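Local coordinates for protein BauA (Acinetobacter baumannii, PDB 6HCP) that probably takes up iron as the ferric complex of the siderophore preacinetobactin across the outer membrane, as a TonB-dependent transporter, at residues P61-E73 and S131-G143. Numbering follows the deposited sequence. Where two conformers were deposited one is given.
Sequences PFNTISYTDKYIE and SPEMFGRVEVLKG. With EDO (1,2-ethanediol), chain H.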
# COMPACT_ATOMS: atom_id res chain seq x y z
N PRO A 61 20.89 -17.54 -35.82
CA PRO A 61 20.74 -16.27 -36.53
C PRO A 61 19.29 -15.76 -36.47
O PRO A 61 18.74 -15.28 -37.46
CB PRO A 61 21.13 -16.63 -37.96
CG PRO A 61 20.64 -18.05 -38.10
CD PRO A 61 20.81 -18.70 -36.74
N PHE A 62 18.75 -15.79 -35.26
CA PHE A 62 17.42 -15.30 -34.91
C PHE A 62 17.50 -14.80 -33.47
O PHE A 62 18.43 -15.20 -32.74
CB PHE A 62 16.39 -16.43 -34.99
CG PHE A 62 16.21 -17.02 -36.36
CD1 PHE A 62 15.42 -16.39 -37.30
CD2 PHE A 62 16.88 -18.18 -36.72
CE1 PHE A 62 15.35 -16.89 -38.60
CE2 PHE A 62 16.78 -18.68 -38.00
CZ PHE A 62 16.02 -18.04 -38.93
N ASN A 63 16.60 -13.90 -33.10
CA ASN A 63 16.50 -13.40 -31.74
C ASN A 63 15.62 -14.37 -30.93
O ASN A 63 14.41 -14.49 -31.16
CB ASN A 63 15.99 -11.95 -31.75
CG ASN A 63 16.09 -11.27 -30.40
OD1 ASN A 63 16.03 -11.92 -29.37
ND2 ASN A 63 16.27 -9.96 -30.41
N THR A 64 16.27 -15.13 -30.05
CA THR A 64 15.69 -16.23 -29.32
C THR A 64 15.97 -16.07 -27.82
O THR A 64 16.98 -15.50 -27.42
CB THR A 64 16.25 -17.59 -29.75
OG1 THR A 64 17.68 -17.53 -29.62
CG2 THR A 64 15.83 -17.93 -31.17
N ILE A 65 15.04 -16.58 -27.00
CA ILE A 65 15.27 -16.67 -25.56
C ILE A 65 14.52 -17.88 -25.04
O ILE A 65 13.46 -18.24 -25.56
CB ILE A 65 14.86 -15.37 -24.84
CG1 ILE A 65 15.22 -15.44 -23.35
CG2 ILE A 65 13.38 -15.08 -25.04
CD1 ILE A 65 15.80 -14.20 -22.79
N SER A 66 15.12 -18.57 -24.06
CA SER A 66 14.47 -19.69 -23.42
C SER A 66 14.49 -19.51 -21.90
O SER A 66 15.56 -19.40 -21.32
CB SER A 66 15.14 -20.97 -23.81
OG SER A 66 14.61 -22.06 -23.08
N TYR A 67 13.30 -19.51 -21.30
CA TYR A 67 13.14 -19.37 -19.85
C TYR A 67 13.04 -20.76 -19.23
O TYR A 67 12.34 -21.63 -19.74
CB TYR A 67 11.88 -18.57 -19.53
CG TYR A 67 11.86 -17.20 -20.15
CD1 TYR A 67 12.59 -16.16 -19.60
CD2 TYR A 67 11.12 -16.94 -21.30
CE1 TYR A 67 12.64 -14.92 -20.22
CE2 TYR A 67 11.17 -15.70 -21.93
CZ TYR A 67 11.84 -14.66 -21.32
OH TYR A 67 11.96 -13.45 -21.96
N THR A 68 13.65 -20.91 -18.05
CA THR A 68 13.61 -22.20 -17.31
C THR A 68 12.38 -22.25 -16.40
O THR A 68 11.80 -21.23 -16.01
CB THR A 68 14.89 -22.42 -16.51
OG1 THR A 68 14.93 -21.45 -15.46
CG2 THR A 68 16.14 -22.30 -17.36
N ASP A 69 12.08 -23.48 -15.97
CA ASP A 69 11.05 -23.72 -14.99
C ASP A 69 11.39 -23.02 -13.66
O ASP A 69 10.48 -22.67 -12.94
CB ASP A 69 10.76 -25.21 -14.82
CG ASP A 69 11.96 -26.11 -14.48
OD1 ASP A 69 13.11 -25.71 -14.72
OD2 ASP A 69 11.71 -27.18 -13.97
N LYS A 70 12.67 -22.82 -13.36
CA LYS A 70 13.06 -22.08 -12.15
C LYS A 70 12.55 -20.63 -12.25
O LYS A 70 11.97 -20.09 -11.31
CB LYS A 70 14.57 -22.15 -11.92
CG LYS A 70 15.10 -21.34 -10.73
CD LYS A 70 14.35 -21.61 -9.43
CE LYS A 70 15.11 -21.24 -8.17
NZ LYS A 70 15.50 -19.81 -8.16
N TYR A 71 12.72 -20.01 -13.42
CA TYR A 71 12.19 -18.64 -13.66
C TYR A 71 10.67 -18.61 -13.51
O TYR A 71 10.12 -17.76 -12.83
CB TYR A 71 12.61 -18.11 -15.03
CG TYR A 71 12.19 -16.69 -15.28
CD1 TYR A 71 12.71 -15.64 -14.54
CD2 TYR A 71 11.23 -16.39 -16.24
CE1 TYR A 71 12.36 -14.33 -14.80
CE2 TYR A 71 10.88 -15.08 -16.51
CZ TYR A 71 11.44 -14.04 -15.79
OH TYR A 71 11.08 -12.75 -16.05
N ILE A 72 10.00 -19.62 -14.07
CA ILE A 72 8.58 -19.70 -14.01
C ILE A 72 8.12 -19.71 -12.54
O ILE A 72 7.13 -19.03 -12.18
CB ILE A 72 8.07 -20.91 -14.80
CG1 ILE A 72 8.41 -20.78 -16.29
CG2 ILE A 72 6.59 -21.11 -14.58
CD1 ILE A 72 8.16 -22.06 -17.06
N GLU A 73 8.75 -20.55 -11.71
CA GLU A 73 8.33 -20.64 -10.31
C GLU A 73 8.72 -19.34 -9.58
O GLU A 73 8.00 -18.89 -8.70
CB GLU A 73 8.92 -21.87 -9.62
CG GLU A 73 8.30 -23.19 -10.05
CD GLU A 73 6.88 -23.52 -9.62
OE1 GLU A 73 6.25 -24.36 -10.32
OE2 GLU A 73 6.40 -22.98 -8.56
N SER A 131 -1.49 -22.65 -18.28
CA SER A 131 -0.76 -22.58 -17.00
C SER A 131 0.53 -23.37 -17.12
O SER A 131 0.58 -24.43 -17.76
CB SER A 131 -1.63 -23.05 -15.83
OG SER A 131 -1.07 -22.61 -14.59
N PRO A 132 1.68 -22.81 -16.70
CA PRO A 132 2.96 -23.38 -17.13
C PRO A 132 3.63 -24.47 -16.26
O PRO A 132 4.81 -24.77 -16.49
CB PRO A 132 3.88 -22.15 -17.12
CG PRO A 132 3.30 -21.25 -16.05
CD PRO A 132 1.81 -21.47 -16.12
N GLU A 133 2.85 -25.15 -15.41
CA GLU A 133 3.44 -26.09 -14.43
C GLU A 133 4.08 -27.31 -15.12
O GLU A 133 4.92 -27.97 -14.53
CB GLU A 133 2.39 -26.57 -13.44
CG GLU A 133 2.09 -25.54 -12.37
CD GLU A 133 1.07 -24.49 -12.78
OE1 GLU A 133 0.56 -24.57 -13.94
OE2 GLU A 133 0.71 -23.66 -11.92
N MET A 134 3.66 -27.64 -16.34
CA MET A 134 4.15 -28.89 -16.95
C MET A 134 5.37 -28.65 -17.83
O MET A 134 5.86 -29.59 -18.46
CB MET A 134 3.05 -29.60 -17.73
CG MET A 134 2.50 -28.84 -18.91
SD MET A 134 1.18 -29.77 -19.77
CE MET A 134 2.16 -30.89 -20.76
N PHE A 135 5.95 -27.43 -17.82
CA PHE A 135 7.03 -27.15 -18.76
C PHE A 135 8.37 -26.95 -18.06
O PHE A 135 8.48 -26.19 -17.08
CB PHE A 135 6.65 -25.97 -19.66
CG PHE A 135 5.34 -26.18 -20.36
CD1 PHE A 135 5.21 -27.16 -21.34
CD2 PHE A 135 4.21 -25.44 -20.02
CE1 PHE A 135 3.98 -27.44 -21.91
CE2 PHE A 135 2.99 -25.70 -20.62
CZ PHE A 135 2.87 -26.71 -21.54
N GLY A 136 9.41 -27.51 -18.68
CA GLY A 136 10.79 -27.30 -18.30
C GLY A 136 11.38 -26.03 -18.89
O GLY A 136 12.30 -25.44 -18.33
N ARG A 137 10.90 -25.66 -20.09
CA ARG A 137 11.38 -24.47 -20.78
C ARG A 137 10.20 -23.80 -21.48
O ARG A 137 9.28 -24.46 -21.93
CB ARG A 137 12.46 -24.76 -21.83
CG ARG A 137 13.66 -25.55 -21.31
CD ARG A 137 14.61 -24.66 -20.52
NE ARG A 137 15.79 -25.41 -20.12
CZ ARG A 137 15.99 -25.96 -18.92
NH1 ARG A 137 15.06 -25.95 -17.97
NH2 ARG A 137 17.16 -26.53 -18.69
N VAL A 138 10.26 -22.47 -21.56
CA VAL A 138 9.37 -21.69 -22.39
C VAL A 138 10.23 -20.86 -23.32
O VAL A 138 10.98 -20.00 -22.85
CB VAL A 138 8.45 -20.80 -21.54
CG1 VAL A 138 7.67 -19.83 -22.43
CG2 VAL A 138 7.50 -21.61 -20.69
N GLU A 139 10.21 -21.20 -24.62
CA GLU A 139 11.10 -20.66 -25.59
C GLU A 139 10.35 -19.69 -26.51
O GLU A 139 9.19 -19.91 -26.87
CB GLU A 139 11.71 -21.77 -26.46
CG GLU A 139 12.35 -22.90 -25.69
CD GLU A 139 12.93 -23.99 -26.58
OE1 GLU A 139 12.58 -24.03 -27.80
OE2 GLU A 139 13.79 -24.75 -26.06
N VAL A 140 11.03 -18.61 -26.89
CA VAL A 140 10.48 -17.63 -27.81
C VAL A 140 11.47 -17.44 -28.95
O VAL A 140 12.67 -17.20 -28.73
CB VAL A 140 10.19 -16.27 -27.14
CG1 VAL A 140 9.56 -15.29 -28.12
CG2 VAL A 140 9.31 -16.42 -25.91
N LEU A 141 10.94 -17.47 -30.18
CA LEU A 141 11.69 -17.07 -31.36
C LEU A 141 10.94 -15.89 -31.98
O LEU A 141 9.75 -16.00 -32.26
CB LEU A 141 11.78 -18.23 -32.35
CG LEU A 141 12.63 -17.93 -33.59
CD1 LEU A 141 13.31 -19.18 -34.11
CD2 LEU A 141 11.80 -17.28 -34.68
N LYS A 142 11.61 -14.75 -32.09
CA LYS A 142 10.96 -13.52 -32.47
C LYS A 142 10.91 -13.39 -33.99
O LYS A 142 11.86 -13.73 -34.71
CB LYS A 142 11.64 -12.31 -31.82
CG LYS A 142 11.57 -12.34 -30.30
CD LYS A 142 12.34 -11.24 -29.62
CE LYS A 142 12.73 -11.60 -28.20
NZ LYS A 142 13.25 -10.42 -27.50
N GLY A 143 9.76 -12.90 -34.46
CA GLY A 143 9.50 -12.71 -35.89
C GLY A 143 8.94 -13.98 -36.52
O GLY A 143 8.84 -15.02 -35.89
C1 EDO H . 18.57 -19.30 -26.10
O1 EDO H . 19.48 -19.23 -27.22
C2 EDO H . 18.80 -18.12 -25.16
O2 EDO H . 17.84 -18.17 -24.07
O HOH W 1 14.61 -13.42 -34.92
O HOH W 2 15.58 -24.21 -24.19
O HOH W 3 15.67 -27.05 -15.41
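Ile65 and Val140 form a hydrogen-bonded antiparallel pair: Val140 N donates to Ile65 O (2.8 Å) and Val140 O accepts from Ile65 N. Tyr67 and Val138 repeat the pattern, joining strands 64-68 and 137-142 inside the plug domain. Beta-branched Val138 and Val140 suit a strand, and with Tyr67 and Ile72 they pack on helix 81-84. Ile65 CG2 lies against Val140 CB, and Ile72 CD1 reaches Val138 CG2 at 3.7 Å.

On the other face runs Arg137. Its CB, CG and CD pass Ser66 OG, CD nearest at 3.6 Å, and a turn about CB-CG (chi2 -77°) brings the rest alongside Thr68. NE and CZ meet Thr68 CG2, which lies over one guanidinium face, 3.8 Å above its plane. NH1, standing above the plane of the Gly136 carbonyl, donates to Gly136 O (2.8 Å) and meets Asp69 OD1 at the guanidinium edge in a long salt bridge of 3.8 Å, with a water bonded to both. NH2 pairs with Asp36, and Gly136 and Arg137 form a classic beta bulge opposite Val164.

Ser66 OG and Glu139 OE2 share a water, each 2.6 Å from it, while Glu139 OE1 takes a bond from Asn162. N-cap Thr68 OG1 accepts weakly from Tyr71 N and also hydrogen-bonds Gly41 O. One face is mainly hydrocarbon; the other, around Ser66, Arg137 and Glu139, is polar and water-bridged, Asp36 and Asp69 probably stabilising the arginine's charge.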